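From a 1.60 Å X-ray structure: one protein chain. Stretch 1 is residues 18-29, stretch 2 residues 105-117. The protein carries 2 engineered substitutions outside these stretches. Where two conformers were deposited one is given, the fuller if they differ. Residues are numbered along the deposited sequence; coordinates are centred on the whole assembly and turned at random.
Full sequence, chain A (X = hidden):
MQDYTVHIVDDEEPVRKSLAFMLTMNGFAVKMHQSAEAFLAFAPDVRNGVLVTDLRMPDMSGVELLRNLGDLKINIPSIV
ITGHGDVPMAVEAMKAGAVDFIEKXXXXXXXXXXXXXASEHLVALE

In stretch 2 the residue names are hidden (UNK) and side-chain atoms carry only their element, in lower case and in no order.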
ATOM      1  N   SER A  18       8.805   0.135 -10.746  1.00 28.62           N
ATOM      2  CA  SER A  18       7.913   0.803 -11.694  1.00 26.80           C
ATOM      3  C   SER A  18       6.927   1.753 -11.000  1.00 21.31           C
ATOM      4  O   SER A  18       6.840   2.934 -11.348  1.00 19.65           O
ATOM      5  CB  SER A  18       7.151  -0.255 -12.500  1.00 30.51           C
ATOM      6  OG  SER A  18       6.132   0.334 -13.282  1.00 39.97           O
ATOM      7  N   LEU A  19       6.210   1.235 -10.003  1.00 17.64           N
ATOM      8  CA  LEU A  19       5.231   2.033  -9.252  1.00 17.07           C
ATOM      9  C   LEU A  19       5.928   3.144  -8.484  1.00 12.94           C
ATOM     10  O   LEU A  19       5.529   4.305  -8.567  1.00 15.61           O
ATOM     11  CB  LEU A  19       4.427   1.175  -8.254  1.00 18.15           C
ATOM     12  CG  LEU A  19       3.372   1.953  -7.437  1.00 18.95           C
ATOM     13  CD1 LEU A  19       2.417   2.689  -8.395  1.00 17.16           C
ATOM     14  CD2 LEU A  19       2.560   1.013  -6.532  1.00 18.66           C
ATOM     15  N   ALA A  20       6.988   2.784  -7.764  1.00 14.86           N
ATOM     16  CA  ALA A  20       7.699   3.773  -6.962  1.00 14.83           C
ATOM     17  C   ALA A  20       8.250   4.905  -7.799  1.00 19.07           C
ATOM     18  O   ALA A  20       8.116   6.084  -7.426  1.00 16.19           O
ATOM     19  CB  ALA A  20       8.832   3.106  -6.185  1.00 20.03           C
ATOM     20  N   PHE A  21       8.906   4.549  -8.904  1.00 16.53           N
ATOM     21  CA  PHE A  21       9.485   5.559  -9.788  1.00 20.03           C
ATOM     22  C   PHE A  21       8.395   6.453 -10.373  1.00 18.45           C
ATOM     23  O   PHE A  21       8.565   7.672 -10.467  1.00 18.23           O
ATOM     24  CB  PHE A  21      10.310   4.911 -10.899  1.00 24.95           C
ATOM     25  CG  PHE A  21      11.594   4.273 -10.413  1.00 32.51           C
ATOM     26  CD1 PHE A  21      12.561   3.846 -11.325  1.00 36.24           C
ATOM     27  CD2 PHE A  21      11.861   4.135  -9.046  1.00 35.52           C
ATOM     28  CE1 PHE A  21      13.777   3.297 -10.883  1.00 38.72           C
ATOM     29  CE2 PHE A  21      13.075   3.586  -8.599  1.00 39.60           C
ATOM     30  CZ  PHE A  21      14.031   3.170  -9.522  1.00 37.73           C
ATOM     31  N   MET A  22       7.271   5.857 -10.749  1.00 17.80           N
ATOM     32  CA  MET A  22       6.169   6.631 -11.296  1.00 15.82           C
ATOM     33  C   MET A  22       5.633   7.622 -10.264  1.00 13.02           C
ATOM     34  O   MET A  22       5.413   8.769 -10.598  1.00 14.47           O
ATOM     35  CB  MET A  22       5.046   5.722 -11.795  1.00 17.24           C
ATOM     36  CG  MET A  22       3.872   6.477 -12.410  1.00 19.08           C
ATOM     37  SD  MET A  22       2.701   7.183 -11.234  1.00 18.92           S
ATOM     38  CE  MET A  22       1.917   5.635 -10.579  1.00 19.44           C
ATOM     39  N   LEU A  23       5.493   7.200  -9.006  1.00 10.85           N
ATOM     40  CA  LEU A  23       5.001   8.095  -7.964  1.00 13.55           C
ATOM     41  C   LEU A  23       6.024   9.184  -7.694  1.00 13.67           C
ATOM     42  O   LEU A  23       5.674  10.367  -7.542  1.00 11.72           O
ATOM     43  CB  LEU A  23       4.673   7.307  -6.686  1.00 13.43           C
ATOM     44  CG  LEU A  23       3.476   6.364  -6.883  1.00 10.85           C
ATOM     45  CD1 LEU A  23       3.290   5.567  -5.578  1.00  8.90           C
ATOM     46  CD2 LEU A  23       2.224   7.175  -7.202  1.00 13.53           C
ATOM     47  N   THR A  24       7.286   8.783  -7.716  1.00 10.97           N
ATOM     48  CA  THR A  24       8.382   9.728  -7.504  1.00 14.88           C
ATOM     49  C   THR A  24       8.321  10.813  -8.572  1.00 16.31           C
ATOM     50  O   THR A  24       8.429  11.999  -8.265  1.00 14.63           O
ATOM     51  CB  THR A  24       9.759   9.031  -7.539  1.00 19.30           C
ATOM     52  OG1 THR A  24       9.865   8.148  -6.412  1.00 26.28           O
ATOM     53  CG2 THR A  24      10.868  10.050  -7.424  1.00 22.98           C
ATOM     54  N   MET A  25       8.114  10.426  -9.823  0.50 13.86           N
ATOM     55  CA  MET A  25       8.062  11.423 -10.873  0.50 16.92           C
ATOM     56  C   MET A  25       6.882  12.382 -10.748  0.50 16.76           C
ATOM     57  O   MET A  25       6.938  13.503 -11.264  0.50 19.93           O
ATOM     58  CB  MET A  25       8.109  10.761 -12.254  0.50 16.71           C
ATOM     59  CG  MET A  25       9.406  10.020 -12.502  0.50 22.10           C
ATOM     60  SD  MET A  25       9.496   9.260 -14.139  0.50 27.34           S
ATOM     61  CE  MET A  25       8.435  10.312 -15.075  0.50 24.85           C
ATOM     62  N   ASN A  26       5.836  11.969 -10.034  1.00 13.76           N
ATOM     63  CA  ASN A  26       4.666  12.817  -9.837  1.00 15.59           C
ATOM     64  C   ASN A  26       4.806  13.700  -8.580  1.00 12.15           C
ATOM     65  O   ASN A  26       3.883  14.393  -8.198  1.00 17.83           O
ATOM     66  CB  ASN A  26       3.386  11.977  -9.822  1.00 16.86           C
ATOM     67  CG  ASN A  26       2.925  11.611 -11.243  1.00 20.41           C
ATOM     68  OD1 ASN A  26       2.185  12.368 -11.864  1.00 20.62           O
ATOM     69  ND2 ASN A  26       3.387  10.473 -11.766  1.00 16.92           N
ATOM     70  N   GLY A  27       5.964  13.607  -7.940  1.00 11.99           N
ATOM     71  CA  GLY A  27       6.237  14.427  -6.770  1.00 10.65           C
ATOM     72  C   GLY A  27       5.938  13.872  -5.394  1.00 12.30           C
ATOM     73  O   GLY A  27       6.000  14.595  -4.400  1.00 14.62           O
ATOM     74  N   PHE A  28       5.508  12.615  -5.327  1.00 11.68           N
ATOM     75  CA  PHE A  28       5.215  12.043  -4.023  1.00  9.17           C
ATOM     76  C   PHE A  28       6.495  11.698  -3.284  1.00  7.40           C
ATOM     77  O   PHE A  28       7.518  11.461  -3.935  1.00 13.08           O
ATOM     78  CB  PHE A  28       4.453  10.720  -4.231  1.00 10.18           C
ATOM     79  CG  PHE A  28       3.023  10.906  -4.633  1.00  9.23           C
ATOM     80  CD1 PHE A  28       2.659  10.989  -5.986  1.00 14.86           C
ATOM     81  CD2 PHE A  28       2.041  11.006  -3.663  1.00 13.11           C
ATOM     82  CE1 PHE A  28       1.328  11.170  -6.342  1.00 18.98           C
ATOM     83  CE2 PHE A  28       0.702  11.188  -4.006  1.00 13.35           C
ATOM     84  CZ  PHE A  28       0.342  11.272  -5.350  1.00 17.02           C
ATOM     85  N   ALA A  29       6.453  11.750  -1.944  1.00  5.79           N
ATOM     86  CA  ALA A  29       7.594  11.272  -1.159  1.00  8.02           C
ATOM     87  C   ALA A  29       7.291   9.774  -1.176  1.00 10.36           C
ATOM     88  O   ALA A  29       6.181   9.374  -0.827  1.00 10.94           O
ATOM     89  CB  ALA A  29       7.539  11.808   0.267  1.00  8.99           C
ATOM     90  N   UNK A 105      -4.499  -4.474 -14.262  1.00 19.50           N
ATOM     91  CA  UNK A 105      -3.585  -3.326 -14.394  1.00 18.44           C
ATOM     92  C   UNK A 105      -4.379  -2.061 -14.099  1.00 19.66           C
ATOM     93  O   UNK A 105      -5.625  -2.039 -14.230  1.00 16.40           O
ATOM     94  c   UNK A 105      -4.785  -5.071 -15.584  1.00 18.98           C
ATOM     95  c   UNK A 105      -3.185  -3.354 -15.879  1.00 20.49           C
ATOM     96  c   UNK A 105      -3.524  -4.764 -16.331  1.00 22.91           C
ATOM     97  N   UNK A 106      -3.681  -1.005 -13.667  1.00 18.23           N
ATOM     98  CA  UNK A 106      -4.355   0.250 -13.364  1.00 17.85           C
ATOM     99  C   UNK A 106      -3.662   1.414 -14.048  1.00 16.47           C
ATOM    100  O   UNK A 106      -2.483   1.320 -14.374  1.00 17.88           O
ATOM    101  c   UNK A 106      -3.010   0.373 -11.206  1.00 18.57           C
ATOM    102  c   UNK A 106      -4.367   0.499 -11.847  1.00 18.42           C
ATOM    103  c   UNK A 106      -0.406   0.125 -10.158  1.00 22.96           C
ATOM    104  c   UNK A 106      -2.096   1.429 -11.269  1.00 20.84           C
ATOM    105  c   UNK A 106      -0.797   1.310 -10.750  1.00 18.64           C
ATOM    106  c   UNK A 106      -1.321  -0.943 -10.082  1.00 22.39           C
ATOM    107  c   UNK A 106      -2.612  -0.809 -10.605  1.00 21.13           C
ATOM    108  N   UNK A 107      -4.400   2.505 -14.230  1.00 16.42           N
ATOM    109  CA  UNK A 107      -3.861   3.722 -14.822  1.00 21.29           C
ATOM    110  C   UNK A 107      -3.166   4.461 -13.685  1.00 15.82           C
ATOM    111  O   UNK A 107      -3.641   4.457 -12.543  1.00 18.72           O
ATOM    112  c   UNK A 107      -5.464   4.394 -17.781  1.00 44.47           C
ATOM    113  c   UNK A 107      -5.909   4.121 -16.361  1.00 34.02           C
ATOM    114  o   UNK A 107      -4.575   5.256 -18.001  1.00 47.63           O
ATOM    115  c   UNK A 107      -4.970   4.668 -15.323  1.00 22.85           C
ATOM    116  o   UNK A 107      -6.024   3.732 -18.689  1.00 44.99           O
ATOM    117  N   UNK A 108      -2.117   5.177 -14.029  1.00 19.57           N
ATOM    118  CA  UNK A 108      -1.389   5.953 -13.038  1.00 18.28           C
ATOM    119  C   UNK A 108      -2.318   6.952 -12.359  1.00 20.80           C
ATOM    120  O   UNK A 108      -2.278   7.111 -11.147  1.00 15.47           O
ATOM    121  c   UNK A 108      -0.237   6.706 -13.701  1.00 21.05           C
ATOM    122  o   UNK A 108       0.962   4.637 -13.706  1.00 29.17           O
ATOM    123  c   UNK A 108       0.849   5.772 -14.213  1.00 23.07           C
ATOM    124  o   UNK A 108       1.591   6.185 -15.118  1.00 31.55           O
ATOM    125  N   UNK A 109      -3.205   7.592 -13.121  1.00 17.41           N
ATOM    126  CA  UNK A 109      -4.102   8.563 -12.510  1.00 17.37           C
ATOM    127  C   UNK A 109      -4.984   7.929 -11.441  1.00 18.76           C
ATOM    128  O   UNK A 109      -5.228   8.532 -10.408  1.00 17.01           O
ATOM    129  o   UNK A 109      -5.759   8.261 -14.230  1.00 23.12           O
ATOM    130  c   UNK A 109      -4.983   9.256 -13.558  1.00 19.81           C
ATOM    131  c   UNK A 109      -4.117   9.993 -14.567  1.00 23.99           C
ATOM    132  N   UNK A 110      -5.365   6.670 -11.649  1.00 15.63           N
ATOM    133  CA  UNK A 110      -6.221   5.973 -10.705  1.00 17.40           C
ATOM    134  C   UNK A 110      -5.550   5.639  -9.373  1.00 15.52           C
ATOM    135  O   UNK A 110      -6.168   5.817  -8.311  1.00 17.98           O
ATOM    136  c   UNK A 110      -6.821   4.689 -11.319  1.00 18.16           C
ATOM    137  c   UNK A 110      -7.468   3.822 -10.253  1.00 21.29           C
ATOM    138  c   UNK A 110      -7.868   5.075 -12.328  1.00 19.52           C
ATOM    139  N   UNK A 111      -4.306   5.169  -9.417  1.00 15.12           N
ATOM    140  CA  UNK A 111      -3.625   4.850  -8.175  1.00 12.81           C
ATOM    141  C   UNK A 111      -3.277   6.161  -7.466  1.00 13.95           C
ATOM    142  O   UNK A 111      -3.336   6.239  -6.246  1.00 13.10           O
ATOM    143  c   UNK A 111      -2.786   2.715  -6.247  1.00 27.73           C
ATOM    144  c   UNK A 111      -1.294   4.750  -9.129  1.00 17.80           C
ATOM    145  c   UNK A 111      -1.815   3.500  -7.052  1.00 23.40           C
ATOM    146  c   UNK A 111      -2.369   3.984  -8.397  1.00 17.18           C
ATOM    147  N   UNK A 112      -2.928   7.190  -8.226  1.00 12.72           N
ATOM    148  CA  UNK A 112      -2.611   8.489  -7.600  1.00 14.65           C
ATOM    149  C   UNK A 112      -3.846   9.042  -6.853  1.00 17.33           C
ATOM    150  O   UNK A 112      -3.745   9.534  -5.729  1.00 15.69           O
ATOM    151  c   UNK A 112      -2.097   9.489  -8.658  1.00 16.43           C
ATOM    152  c   UNK A 112      -0.688   9.068  -9.099  1.00 14.78           C
ATOM    153  c   UNK A 112      -0.188   9.772 -10.347  1.00 24.19           C
ATOM    154  c   UNK A 112      -2.084  10.929  -8.109  1.00 21.05           C
ATOM    155  N   UNK A 113      -5.023   8.950  -7.463  1.00 16.85           N
ATOM    156  CA  UNK A 113      -6.229   9.433  -6.796  1.00 21.62           C
ATOM    157  C   UNK A 113      -6.517   8.640  -5.523  1.00 20.31           C
ATOM    158  O   UNK A 113      -6.908   9.224  -4.511  1.00 17.79           O
ATOM    159  c   UNK A 113      -7.824  11.627  -8.892  1.00 45.89           C
ATOM    160  c   UNK A 113      -7.432   9.389  -7.741  1.00 27.36           C
ATOM    161  o   UNK A 113      -7.763  12.213  -7.788  1.00 48.95           O
ATOM    162  c   UNK A 113      -7.239  10.230  -9.000  1.00 38.75           C
ATOM    163  o   UNK A 113      -8.340  12.141  -9.920  1.00 49.11           O
ATOM    164  N   UNK A 114      -6.332   7.321  -5.573  1.00 14.93           N
ATOM    165  CA  UNK A 114      -6.549   6.477  -4.404  1.00 14.23           C
ATOM    166  C   UNK A 114      -5.587   6.867  -3.268  1.00 13.72           C
ATOM    167  O   UNK A 114      -6.004   6.961  -2.116  1.00 12.46           O
ATOM    168  c   UNK A 114      -6.383   5.005  -4.774  1.00 18.63           C
ATOM    169  N   UNK A 115      -4.306   7.082  -3.596  1.00 12.33           N
ATOM    170  CA  UNK A 115      -3.322   7.469  -2.596  1.00 12.19           C
ATOM    171  C   UNK A 115      -3.677   8.829  -1.980  1.00 12.64           C
ATOM    172  O   UNK A 115      -3.599   9.009  -0.766  1.00 15.92           O
ATOM    173  c   UNK A 115      -1.872   7.525  -3.206  1.00 11.23           C
ATOM    174  c   UNK A 115      -0.135   6.066  -4.483  1.00 17.96           C
ATOM    175  c   UNK A 115      -1.432   6.113  -3.639  1.00 15.53           C
ATOM    176  c   UNK A 115      -0.915   8.153  -2.174  1.00 13.74           C
ATOM    177  N   UNK A 116      -4.115   9.775  -2.808  1.00 12.83           N
ATOM    178  CA  UNK A 116      -4.522  11.087  -2.281  1.00 15.76           C
ATOM    179  C   UNK A 116      -5.748  10.934  -1.350  1.00 15.13           C
ATOM    180  O   UNK A 116      -5.793  11.525  -0.265  1.00 16.94           O
ATOM    181  c   UNK A 116      -3.881  13.167  -5.521  1.00 30.10           C
ATOM    182  o   UNK A 116      -5.064  13.283  -5.909  1.00 30.84           O
ATOM    183  c   UNK A 116      -4.808  12.042  -3.444  1.00 19.93           C
ATOM    184  o   UNK A 116      -2.921  13.739  -6.085  1.00 34.51           O
ATOM    185  c   UNK A 116      -3.585  12.277  -4.320  1.00 21.53           C
ATOM    186  N   UNK A 117      -6.670  10.057  -1.726  1.00 16.19           N
ATOM    187  CA  UNK A 117      -7.868   9.798  -0.908  1.00 18.68           C
ATOM    188  C   UNK A 117      -7.442   9.207   0.430  1.00 18.88           C
ATOM    189  O   UNK A 117      -7.954   9.597   1.480  1.00 18.98           O
ATOM    190  n   UNK A 117      -9.661  11.585  -2.557  1.00 51.47           N
ATOM    191  c   UNK A 117      -8.876  12.327  -3.338  1.00 52.93           C
ATOM    192  c   UNK A 117     -10.209   9.263  -1.873  1.00 37.40           C
ATOM    193  n   UNK A 117      -8.337  13.451  -2.866  1.00 50.92           N
ATOM    194  c   UNK A 117     -10.277  10.323  -2.969  1.00 40.77           C
ATOM    195  c   UNK A 117      -8.783   8.786  -1.601  1.00 22.90           C
ATOM    196  n   UNK A 117      -8.615  11.933  -4.583  1.00 50.33           N
TER

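Position 105 has three side-chain carbons that close a ring onto its own backbone N, which only proline does; Pro105 follows a cis peptide bond and stays clear of stretch 1. Position 106 carries one carbon and then a six-carbon ring without oxygen, hence Phe106. Its CA-to-CB bond points sideways, yet the ring swings inward until CZ lies 4.2 Å from CD1 of Leu19.

At 107 three carbons run out, the third bearing two oxygens: Glu107, at the N-cap position and directed away from stretch 1. Position 108 has a shorter acid, two carbons with two oxygens on the second, so it is Asp108. It points toward stretch 1, and its OD1 sits 3.4 Å from CE of Met22, a contact without a hydrogen bond.

A first carbon carrying one oxygen and one carbon identifies 109 as Thr109, pointing away. Three carbons forked at the first give Val110 at 110, out of reach.

Position 111 shows four carbons, forked at the first with one arm two carbons long, the signature of isoleucine. CG2 of Ile111 packs 3.6 Å from CE of Met22 and 4.3 Å from CD1 of Leu19. The same fork recurs at 112, making Ile112, with chi1 m and chi2 t. Its CD1 reaches 3.7 Å from CG of Asn26 and 4.0 Å from SD of Met22; its CG1 is 4.0 Å from CD2 of Leu23, while its CG2 meets the Phe28 ring edge, 3.7 Å from CZ.

Position 113 repeats the three-carbon, two-oxygen pattern: Glu113, directed away. One carbon alone makes 114 Ala114. Position 115 has the four-carbon fork again, so Ile115; CD1 approaches CD1 of Leu23 to 3.6 Å, and CG2 lies 3.9 Å from CE2 of Phe28. Three carbons ending in two oxygens mark 116 as Glu116, whose OE1 comes 4.2 Å from CZ of Phe28. At 117, three carbons, a nitrogen and a carbon with two more nitrogens spell Arg117; its NH1 forms a salt bridge to OE1 of Glu113 (3.3 Å), apart from the contact.

The helices cross at 74°, with axes 11.3 Å apart at closest approach. Residues 108, 111, 112 and 115 follow the three- and four-residue spacing of one helical face, bringing their side chains against Met22, Leu23 and Phe28. No hydrogen bond spans the stretches, so apolar packing dominates the 424 Å² buried. Nearby, Asn26 ND2 donates to Met22 O (2.9 Å), and Gly27, with phi 93°, ends the helix in a Schellman motif just before Phe28.

Stretch 2, residues 105-117: PFEDTVIIEAIER
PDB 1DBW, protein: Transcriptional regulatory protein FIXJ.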